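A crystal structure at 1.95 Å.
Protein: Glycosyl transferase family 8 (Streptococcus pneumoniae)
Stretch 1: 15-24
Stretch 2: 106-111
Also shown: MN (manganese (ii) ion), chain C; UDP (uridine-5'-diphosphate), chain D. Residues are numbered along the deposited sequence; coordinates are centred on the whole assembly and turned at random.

Stretch 1, residues 15-24: AYIRQIETAM
Stretch 2 (106-111) DSDLIV

A helix, residues 17-24, packs against a metal-binding loop, 106-108, that runs into a strand, 109-111 (Leu 109 -143/168, Ile 110 -134/129). No hydrogen bond crosses between them; the contact buries 343 Å², and UDP touches both stretches. Two pairs set the register, Ile 20 CA to Ser 107 CA at 4.9 Å and Ala 23 CA to Ile 110 CA at 5.2 Å, so both chains advance together.

Tyr 16, the N-cap residue (phi/psi -102/15, chi1 -135°), accepts Ile 20 N at its O (2.9 Å). UDP N3 lies over one ring face, 3.2 Å from Tyr 16 CD1, while Ser 107 OG meets the ring edge, 3.0 Å from Tyr 16 CE2. Ser 107 (-111/2, chi1 p) serves the nucleotide: Ser 107 N donates to UDP O3' and Ser 107 OG to UDP O2', both at 3.0 Å. Asp 106 and Asp 108 hold MN.

Gln 19 O and Ser 107 O, two acceptors, sit 3.2 Å apart unbonded; Gln 19 O instead receives Ala 23 N at 2.9 Å. Ile 20 (m, t) has CA-to-CB pointing away, yet its CA is 3.8 Å and its CG1 3.9 Å from Ser 107 CB. Thr 22 (m) donates OG1 to Arg 18 O, 2.7 Å, and rests CG2 3.7 Å from Ile 110 CD1 (m, m). Ala 23 points toward the strand: its single methyl, CB, fits 3.3 Å from Leu 109 O where the backbones come near, and Ala 23 CA makes a CA-H...O contact to Leu 109 O at 3.5 Å.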

ATOM      1  N   ALA A  15      -3.986   6.888   2.126  1.00 15.32           N
ATOM      2  CA  ALA A  15      -4.202   5.736   2.995  1.00 17.84           C
ATOM      3  C   ALA A  15      -4.966   4.646   2.255  1.00 18.01           C
ATOM      4  O   ALA A  15      -4.922   3.480   2.639  1.00 17.46           O
ATOM      5  CB  ALA A  15      -4.944   6.149   4.257  1.00 18.06           C
ATOM      6  N   TYR A  16      -5.664   5.043   1.194  1.00 15.44           N
ATOM      7  CA  TYR A  16      -6.452   4.121   0.385  1.00 13.06           C
ATOM      8  C   TYR A  16      -5.706   3.781  -0.910  1.00 13.03           C
ATOM      9  O   TYR A  16      -6.294   3.232  -1.845  1.00 11.51           O
ATOM     10  CB  TYR A  16      -7.792   4.785   0.046  1.00 16.43           C
ATOM     11  CG  TYR A  16      -9.025   3.916   0.194  1.00 22.53           C
ATOM     12  CD1 TYR A  16      -9.435   3.451   1.438  1.00 23.69           C
ATOM     13  CD2 TYR A  16      -9.805   3.596  -0.910  1.00 21.08           C
ATOM     14  CE1 TYR A  16     -10.582   2.669   1.572  1.00 24.17           C
ATOM     15  CE2 TYR A  16     -10.948   2.814  -0.786  1.00 21.99           C
ATOM     16  CZ  TYR A  16     -11.328   2.356   0.455  1.00 20.08           C
ATOM     17  OH  TYR A  16     -12.467   1.587   0.576  1.00 21.65           O
ATOM     18  N   ILE A  17      -4.412   4.089  -0.973  1.00 11.01           N
ATOM     19  CA  ILE A  17      -3.663   3.907  -2.220  1.00 11.77           C
ATOM     20  C   ILE A  17      -3.670   2.462  -2.754  1.00 10.98           C
ATOM     21  O   ILE A  17      -3.690   2.257  -3.976  1.00 10.86           O
ATOM     22  CB  ILE A  17      -2.211   4.452  -2.110  1.00 12.50           C
ATOM     23  CG1 ILE A  17      -1.595   4.632  -3.502  1.00  9.98           C
ATOM     24  CG2 ILE A  17      -1.350   3.539  -1.237  1.00 11.70           C
ATOM     25  CD1 ILE A  17      -2.234   5.759  -4.318  1.00 13.38           C
ATOM     26  N   ARG A  18      -3.677   1.473  -1.855  1.00  9.12           N
ATOM     27  CA  ARG A  18      -3.676   0.066  -2.272  1.00 10.67           C
ATOM     28  C   ARG A  18      -4.985  -0.306  -2.965  1.00 11.49           C
ATOM     29  O   ARG A  18      -5.004  -1.146  -3.868  1.00 12.36           O
ATOM     30  CB  ARG A  18      -3.425  -0.878  -1.085  1.00 13.02           C
ATOM     31  CG  ARG A  18      -1.970  -0.936  -0.619  1.00 12.76           C
ATOM     32  CD  ARG A  18      -1.775  -1.913   0.536  1.00 13.88           C
ATOM     33  NE  ARG A  18      -1.967  -3.302   0.123  1.00 13.49           N
ATOM     34  CZ  ARG A  18      -2.943  -4.084   0.575  1.00 14.23           C
ATOM     35  NH1 ARG A  18      -3.812  -3.609   1.457  1.00 16.67           N
ATOM     36  NH2 ARG A  18      -3.052  -5.337   0.147  1.00 12.15           N
ATOM     37  N   GLN A  19      -6.077   0.326  -2.540  1.00  9.25           N
ATOM     38  CA  GLN A  19      -7.390   0.086  -3.135  1.00 11.79           C
ATOM     39  C   GLN A  19      -7.533   0.868  -4.439  1.00 12.20           C
ATOM     40  O   GLN A  19      -8.017   0.338  -5.442  1.00 10.94           O
ATOM     41  CB  GLN A  19      -8.502   0.487  -2.158  1.00 10.87           C
ATOM     42  CG  GLN A  19      -8.613  -0.402  -0.910  1.00 13.22           C
ATOM     43  CD  GLN A  19      -7.412  -0.291   0.021  1.00 16.09           C
ATOM     44  OE1 GLN A  19      -6.932   0.806   0.308  1.00 18.40           O
ATOM     45  NE2 GLN A  19      -6.910  -1.431   0.480  1.00 14.27           N
ATOM     46  N   ILE A  20      -7.112   2.130  -4.421  1.00  9.91           N
ATOM     47  CA  ILE A  20      -7.140   2.953  -5.624  1.00 10.99           C
ATOM     48  C   ILE A  20      -6.327   2.300  -6.731  1.00  9.41           C
ATOM     49  O   ILE A  20      -6.797   2.185  -7.863  1.00 10.03           O
ATOM     50  CB  ILE A  20      -6.576   4.365  -5.363  1.00 13.17           C
ATOM     51  CG1 ILE A  20      -7.395   5.080  -4.288  1.00 12.39           C
ATOM     52  CG2 ILE A  20      -6.536   5.192  -6.658  1.00  9.77           C
ATOM     53  CD1 ILE A  20      -6.747   6.368  -3.789  1.00 14.49           C
ATOM     54  N   GLU A  21      -5.112   1.862  -6.410  1.00  8.82           N
ATOM     55  CA  GLU A  21      -4.232   1.294  -7.426  1.00 11.28           C
ATOM     56  C   GLU A  21      -4.757  -0.031  -7.964  1.00  9.36           C
ATOM     57  O   GLU A  21      -4.652  -0.299  -9.161  1.00 10.17           O
ATOM     58  CB  GLU A  21      -2.799   1.130  -6.896  1.00  9.95           C
ATOM     59  CG  GLU A  21      -1.798   0.787  -7.997  1.00  9.49           C
ATOM     60  CD  GLU A  21      -0.351   0.834  -7.537  1.00 15.59           C
ATOM     61  OE1 GLU A  21      -0.078   1.401  -6.454  1.00 16.04           O
ATOM     62  OE2 GLU A  21       0.511   0.299  -8.267  1.00 15.74           O
ATOM     63  N   THR A  22      -5.307  -0.858  -7.077  1.00  9.74           N
ATOM     64  CA  THR A  22      -5.931  -2.117  -7.479  1.00  8.89           C
ATOM     65  C   THR A  22      -7.121  -1.894  -8.418  1.00  9.87           C
ATOM     66  O   THR A  22      -7.270  -2.595  -9.417  1.00 10.30           O
ATOM     67  CB  THR A  22      -6.388  -2.922  -6.258  1.00 11.20           C
ATOM     68  OG1 THR A  22      -5.240  -3.290  -5.479  1.00 13.01           O
ATOM     69  CG2 THR A  22      -7.114  -4.190  -6.689  1.00  9.33           C
ATOM     70  N   ALA A  23      -7.968  -0.922  -8.096  1.00 10.21           N
ATOM     71  CA  ALA A  23      -9.125  -0.628  -8.943  1.00 11.09           C
ATOM     72  C   ALA A  23      -8.669  -0.126 -10.310  1.00 11.60           C
ATOM     73  O   ALA A  23      -9.221  -0.521 -11.340  1.00 10.22           O
ATOM     74  CB  ALA A  23     -10.022   0.387  -8.277  1.00 10.22           C
HETATM   75  N   MSE A  24      -7.651   0.749 -10.335  1.00 10.50           N
HETATM   76  CA  MSE A  24      -7.108   1.242 -11.588  1.00  9.25           C
HETATM   77  C   MSE A  24      -6.475   0.137 -12.375  1.00 11.79           C
HETATM   78  O   MSE A  24      -6.635   0.041 -13.575  1.00 12.59           O
HETATM   79  CB  MSE A  24      -6.095   2.420 -11.394  1.00 30.00           C
HETATM   80  CG  MSE A  24      -6.722   3.691 -10.872  1.00 30.00           C
HETATM   81 SE   MSE A  24      -5.272   5.029 -10.476  1.00 30.00          SE
HETATM   82  CE  MSE A  24      -4.519   4.650 -12.214  1.00 30.00           C
ATOM     83  N   ASP A 106     -15.889   4.375  -7.620  1.00 12.82           N
ATOM     84  CA  ASP A 106     -15.362   4.134  -6.280  1.00 14.74           C
ATOM     85  C   ASP A 106     -14.057   3.344  -6.429  1.00 13.38           C
ATOM     86  O   ASP A 106     -13.755   2.837  -7.513  1.00 11.97           O
ATOM     87  CB  ASP A 106     -16.360   3.314  -5.464  1.00 15.27           C
ATOM     88  CG  ASP A 106     -17.236   4.168  -4.553  1.00 18.35           C
ATOM     89  OD1 ASP A 106     -17.278   5.405  -4.728  1.00 16.66           O
ATOM     90  OD2 ASP A 106     -17.903   3.584  -3.666  1.00 14.30           O
ATOM     91  N   SER A 107     -13.286   3.217  -5.353  1.00 12.29           N
ATOM     92  CA  SER A 107     -12.028   2.485  -5.438  1.00 12.41           C
ATOM     93  C   SER A 107     -12.064   1.173  -4.663  1.00 13.90           C
ATOM     94  O   SER A 107     -11.059   0.455  -4.605  1.00 12.00           O
ATOM     95  CB  SER A 107     -10.879   3.351  -4.945  1.00 15.71           C
ATOM     96  OG  SER A 107     -11.167   3.816  -3.643  1.00 22.22           O
ATOM     97  N   ASP A 108     -13.213   0.868  -4.062  1.00 12.75           N
ATOM     98  CA  ASP A 108     -13.430  -0.439  -3.450  1.00 12.33           C
ATOM     99  C   ASP A 108     -14.118  -1.333  -4.475  1.00 11.51           C
ATOM    100  O   ASP A 108     -15.078  -2.040  -4.164  1.00 14.37           O
ATOM    101  CB  ASP A 108     -14.292  -0.312  -2.192  1.00 13.35           C
ATOM    102  CG  ASP A 108     -15.648   0.308  -2.473  1.00 15.67           C
ATOM    103  OD1 ASP A 108     -15.765   1.073  -3.457  1.00 12.41           O
ATOM    104  OD2 ASP A 108     -16.598   0.050  -1.698  1.00 11.91           O
ATOM    105  N   LEU A 109     -13.634  -1.282  -5.711  1.00 13.77           N
ATOM    106  CA  LEU A 109     -14.231  -2.074  -6.773  1.00 12.38           C
ATOM    107  C   LEU A 109     -13.206  -2.626  -7.748  1.00 11.76           C
ATOM    108  O   LEU A 109     -12.034  -2.215  -7.747  1.00 12.78           O
ATOM    109  CB  LEU A 109     -15.316  -1.281  -7.515  1.00 13.41           C
ATOM    110  CG  LEU A 109     -14.983   0.043  -8.198  1.00 13.49           C
ATOM    111  CD1 LEU A 109     -14.260  -0.173  -9.512  1.00 13.64           C
ATOM    112  CD2 LEU A 109     -16.258   0.850  -8.424  1.00 14.86           C
ATOM    113  N   ILE A 110     -13.674  -3.550  -8.580  1.00 11.15           N
ATOM    114  CA  ILE A 110     -12.847  -4.241  -9.561  1.00 11.98           C
ATOM    115  C   ILE A 110     -13.558  -4.279 -10.916  1.00 12.55           C
ATOM    116  O   ILE A 110     -14.717  -4.690 -10.992  1.00 11.34           O
ATOM    117  CB  ILE A 110     -12.604  -5.693  -9.130  1.00 10.20           C
ATOM    118  CG1 ILE A 110     -11.768  -5.752  -7.846  1.00 13.47           C
ATOM    119  CG2 ILE A 110     -11.927  -6.480 -10.245  1.00 11.37           C
ATOM    120  CD1 ILE A 110     -10.288  -5.433  -8.052  1.00 10.53           C
ATOM    121  N   VAL A 111     -12.860  -3.873 -11.975  1.00 12.38           N
ATOM    122  CA  VAL A 111     -13.365  -3.998 -13.342  1.00 13.17           C
ATOM    123  C   VAL A 111     -12.833  -5.306 -13.920  1.00 14.14           C
ATOM    124  O   VAL A 111     -11.634  -5.591 -13.816  1.00 13.50           O
ATOM    125  CB  VAL A 111     -12.895  -2.812 -14.209  1.00 12.63           C
ATOM    126  CG1 VAL A 111     -13.365  -2.963 -15.661  1.00 12.17           C
ATOM    127  CG2 VAL A 111     -13.380  -1.496 -13.605  1.00  8.44           C
TER
HETATM  128 MN    MN C 501     -17.587   1.789  -2.693  1.00 32.61          MN
HETATM  129  N1  UDP D 502     -12.418   6.509   0.509  1.00 27.81           N
HETATM  130  C2  UDP D 502     -11.091   6.844   0.699  1.00 25.27           C
HETATM  131  N3  UDP D 502     -10.439   6.507   1.870  1.00 25.22           N
HETATM  132  C4  UDP D 502     -11.118   5.832   2.865  1.00 29.07           C
HETATM  133  C5  UDP D 502     -12.456   5.492   2.670  1.00 28.52           C
HETATM  134  C6  UDP D 502     -13.127   5.941   1.534  1.00 27.23           C
HETATM  135  O2  UDP D 502     -10.489   7.446  -0.186  1.00 25.44           O
HETATM  136  O4  UDP D 502     -10.533   5.528   3.910  1.00 23.68           O
HETATM  137  C1' UDP D 502     -13.081   6.885  -0.759  1.00 28.47           C
HETATM  138  C2' UDP D 502     -12.932   5.751  -1.762  1.00 26.04           C
HETATM  139  O2' UDP D 502     -12.818   6.264  -3.070  1.00 25.45           O
HETATM  140  C3' UDP D 502     -14.241   5.003  -1.644  1.00 24.65           C
HETATM  141  C4' UDP D 502     -15.217   6.123  -1.308  1.00 29.91           C
HETATM  142  O4' UDP D 502     -14.473   7.069  -0.559  1.00 30.58           O
HETATM  143  O3' UDP D 502     -14.561   4.348  -2.853  1.00 23.97           O
HETATM  144  C5' UDP D 502     -16.428   5.633  -0.519  1.00 28.80           C
HETATM  145  O5' UDP D 502     -16.010   4.609   0.359  1.00 27.47           O
HETATM  146  PA  UDP D 502     -16.698   3.164   0.242  1.00 25.16           P
HETATM  147  O1A UDP D 502     -16.430   2.681  -1.128  1.00 17.64           O
HETATM  148  O2A UDP D 502     -16.159   2.244   1.271  1.00 25.77           O
HETATM  149  O3A UDP D 502     -18.276   3.417   0.480  1.00 30.19           O
HETATM  150  PB  UDP D 502     -19.421   2.391  -0.021  1.00 28.27           P
HETATM  151  O1B UDP D 502     -20.751   3.042   0.039  1.00 31.12           O
HETATM  152  O2B UDP D 502     -19.429   1.225   0.893  1.00 21.93           O
HETATM  153  O3B UDP D 502     -19.135   1.948  -1.407  1.00 19.02           O